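Local coordinates for protein TetR-family transcriptional regulator (Streptomyces coelicolor A3, PDB 2QIB) that is a TetR-family regulator that probably binds cis-regulatory DNA through an N-terminal helix-turn-helix domain and controls transcription, at residues A[69-72]-A[73-77]. Sequence-based numbering, arbitrary orientation.
Sequences SDDL and ADRFV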
ATOM      1  N   SER A  69      -6.374 -14.472   9.530  1.00 17.67           N
ATOM      2  CA  SER A  69      -6.420 -13.079   9.994  1.00 19.40           C
ATOM      3  C   SER A  69      -6.213 -12.989  11.507  1.00 20.10           C
ATOM      4  O   SER A  69      -5.461 -12.127  11.995  1.00 20.00           O
ATOM      5  CB  SER A  69      -7.754 -12.440   9.558  1.00 19.16           C
ATOM      6  OG  SER A  69      -7.776 -12.317   8.138  1.00 21.96           O
ATOM      7  N   ASP A  70      -6.874 -13.870  12.268  1.00 19.28           N
ATOM      8  CA  ASP A  70      -6.660 -13.950  13.711  1.00 21.12           C
ATOM      9  C   ASP A  70      -5.225 -14.277  14.075  1.00 20.89           C
ATOM     10  O   ASP A  70      -4.668 -13.702  15.029  1.00 20.59           O
ATOM     11  CB  ASP A  70      -7.601 -14.986  14.354  1.00 22.56           C
ATOM     12  CG  ASP A  70      -9.045 -14.516  14.359  1.00 25.22           C
ATOM     13  OD1 ASP A  70      -9.265 -13.308  14.179  1.00 29.00           O
ATOM     14  OD2 ASP A  70      -9.965 -15.349  14.513  1.00 29.18           O
ATOM     15  N   ASP A  71      -4.643 -15.206  13.323  1.00 20.65           N
ATOM     16  CA  ASP A  71      -3.250 -15.603  13.518  1.00 20.25           C
ATOM     17  C   ASP A  71      -2.333 -14.369  13.338  1.00 19.00           C
ATOM     18  O   ASP A  71      -1.552 -14.012  14.266  1.00 19.91           O
ATOM     19  CB  ASP A  71      -2.931 -16.738  12.535  1.00 20.46           C
ATOM     20  CG  ASP A  71      -1.452 -17.157  12.521  1.00 22.74           C
ATOM     21  OD1 ASP A  71      -0.634 -16.730  13.365  1.00 25.75           O
ATOM     22  OD2 ASP A  71      -1.100 -17.945  11.611  1.00 25.63           O
ATOM     23  N   LEU A  72      -2.419 -13.712  12.181  1.00 18.96           N
ATOM     24  CA  LEU A  72      -1.523 -12.548  11.921  1.00 18.55           C
ATOM     25  C   LEU A  72      -1.746 -11.451  12.954  1.00 18.05           C
ATOM     26  O   LEU A  72      -0.791 -10.884  13.480  1.00 16.86           O
ATOM     27  CB  LEU A  72      -1.713 -11.990  10.518  1.00 18.67           C
ATOM     28  CG  LEU A  72      -0.770 -10.834  10.135  1.00 18.84           C
ATOM     29  CD1 LEU A  72       0.711 -11.202  10.445  1.00 15.07           C
ATOM     30  CD2 LEU A  72      -0.964 -10.456   8.668  1.00 19.56           C
ATOM     31  N   ALA A  73      -2.999 -11.103  13.217  1.00 18.58           N
ATOM     32  CA  ALA A  73      -3.243 -10.078  14.237  1.00 20.35           C
ATOM     33  C   ALA A  73      -2.564 -10.417  15.600  1.00 20.48           C
ATOM     34  O   ALA A  73      -2.017  -9.523  16.280  1.00 20.25           O
ATOM     35  CB  ALA A  73      -4.727  -9.885  14.428  1.00 20.24           C
ATOM     36  N   ASP A  74      -2.626 -11.686  16.011  1.00 20.48           N
ATOM     37  CA  ASP A  74      -2.020 -12.108  17.267  1.00 21.01           C
ATOM     38  C   ASP A  74      -0.510 -11.987  17.207  1.00 20.36           C
ATOM     39  O   ASP A  74       0.133 -11.674  18.220  1.00 19.84           O
ATOM     40  CB  ASP A  74      -2.374 -13.559  17.612  1.00 21.77           C
ATOM     41  CG  ASP A  74      -3.782 -13.690  18.159  1.00 27.11           C
ATOM     42  OD1 ASP A  74      -4.426 -12.639  18.444  1.00 30.09           O
ATOM     43  OD2 ASP A  74      -4.241 -14.847  18.312  1.00 32.89           O
ATOM     44  N   ARG A  75       0.047 -12.179  16.012  1.00 19.84           N
ATOM     45  CA  ARG A  75       1.494 -12.053  15.824  1.00 19.24           C
ATOM     46  C   ARG A  75       1.975 -10.631  16.039  1.00 18.83           C
ATOM     47  O   ARG A  75       3.152 -10.424  16.287  1.00 18.60           O
ATOM     48  CB  ARG A  75       1.939 -12.568  14.447  1.00 18.86           C
ATOM     49  CG  ARG A  75       1.825 -14.109  14.309  1.00 19.47           C
ATOM     50  CD  ARG A  75       2.336 -14.548  12.939  1.00 20.80           C
ATOM     51  NE  ARG A  75       1.885 -15.897  12.625  1.00 21.05           N
ATOM     52  CZ  ARG A  75       2.577 -16.796  11.927  1.00 27.42           C
ATOM     53  NH1 ARG A  75       3.818 -16.538  11.497  1.00 25.16           N
ATOM     54  NH2 ARG A  75       2.016 -17.976  11.667  1.00 28.83           N
ATOM     55  N   PHE A  76       1.071  -9.653  15.942  1.00 17.84           N
ATOM     56  CA  PHE A  76       1.446  -8.233  16.174  1.00 17.87           C
ATOM     57  C   PHE A  76       1.696  -7.880  17.648  1.00 18.10           C
ATOM     58  O   PHE A  76       2.238  -6.807  17.949  1.00 19.45           O
ATOM     59  CB  PHE A  76       0.365  -7.288  15.635  1.00 17.68           C
ATOM     60  CG  PHE A  76       0.156  -7.368  14.140  1.00 17.28           C
ATOM     61  CD1 PHE A  76       1.162  -7.777  13.275  1.00 18.14           C
ATOM     62  CD2 PHE A  76      -1.073  -7.006  13.614  1.00 18.30           C
ATOM     63  CE1 PHE A  76       0.948  -7.797  11.888  1.00 19.29           C
ATOM     64  CE2 PHE A  76      -1.299  -7.037  12.237  1.00 18.98           C
ATOM     65  CZ  PHE A  76      -0.285  -7.441  11.385  1.00 18.30           C
ATOM     66  N   VAL A  77       1.280  -8.762  18.561  1.00 17.58           N
ATOM     67  CA  VAL A  77       1.341  -8.455  19.981  1.00 17.88           C
ATOM     68  C   VAL A  77       2.768  -8.683  20.443  1.00 17.66           C
ATOM     69  O   VAL A  77       3.315  -9.764  20.231  1.00 18.08           O
ATOM     70  CB  VAL A  77       0.344  -9.311  20.803  1.00 18.20           C
ATOM     71  CG1 VAL A  77       0.497  -8.981  22.296  1.00 18.82           C
ATOM     72  CG2 VAL A  77      -1.096  -9.034  20.330  1.00 19.79           C
TER
HETATM   73  O   HOH W   1      -6.637 -12.273  16.840  1.00 45.43           O
HETATM   74  O   HOH W   2       0.562 -19.129  14.159  1.00 40.20           O
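Ala73, Asp74 and Arg75 each donate their backbone N-H to the carbonyl four residues back, on Ser69, Asp70 and Asp71, in regular alpha-helical fashion; the following bond, Phe76 N to Leu72 O at 3.3 Å, is weak. One turn apart, Arg75 grips the Asp71 carboxylate side-on, with NE and NH2, in an i to i+4 salt bridge. Arg75 NE meets Asp71 OD1 at 2.8 Å, nearly straight (173°); OD1 lies in the guanidinium plane, while NE comes to it from above the carboxylate plane. Arg75 NH2 reaches the syn lone pair of Asp71 OD2 at 3.1 Å. The two flat groups are turned 45° against each other. Asp71 holds its carboxylate anti to the backbone N (chi1 174°), and the arginine chain, extended from CG to NE, runs back to it; a water donates to OD1. Replacing Arg75 with an alanine would probably leave Asp71 and Glu101, the second carboxylate bound by NH2, without their cationic mate. A second water bridges Asp70 O and Asp74 OD1. Phe76 folds back so that Leu72 O lies 3.6 Å above the centre of its ring, while Phe76 CZ meets Leu72 CG at 3.6 Å. The contact lies in the C-terminal part of helix 57-75, which packs against two others: Leu72 and Phe76 rest on Val128 of helix 119-140, and Asp71, Leu72 and Arg75 touch Phe98 of helix 84-101, whose Arg94 also bonds to Arg75 O.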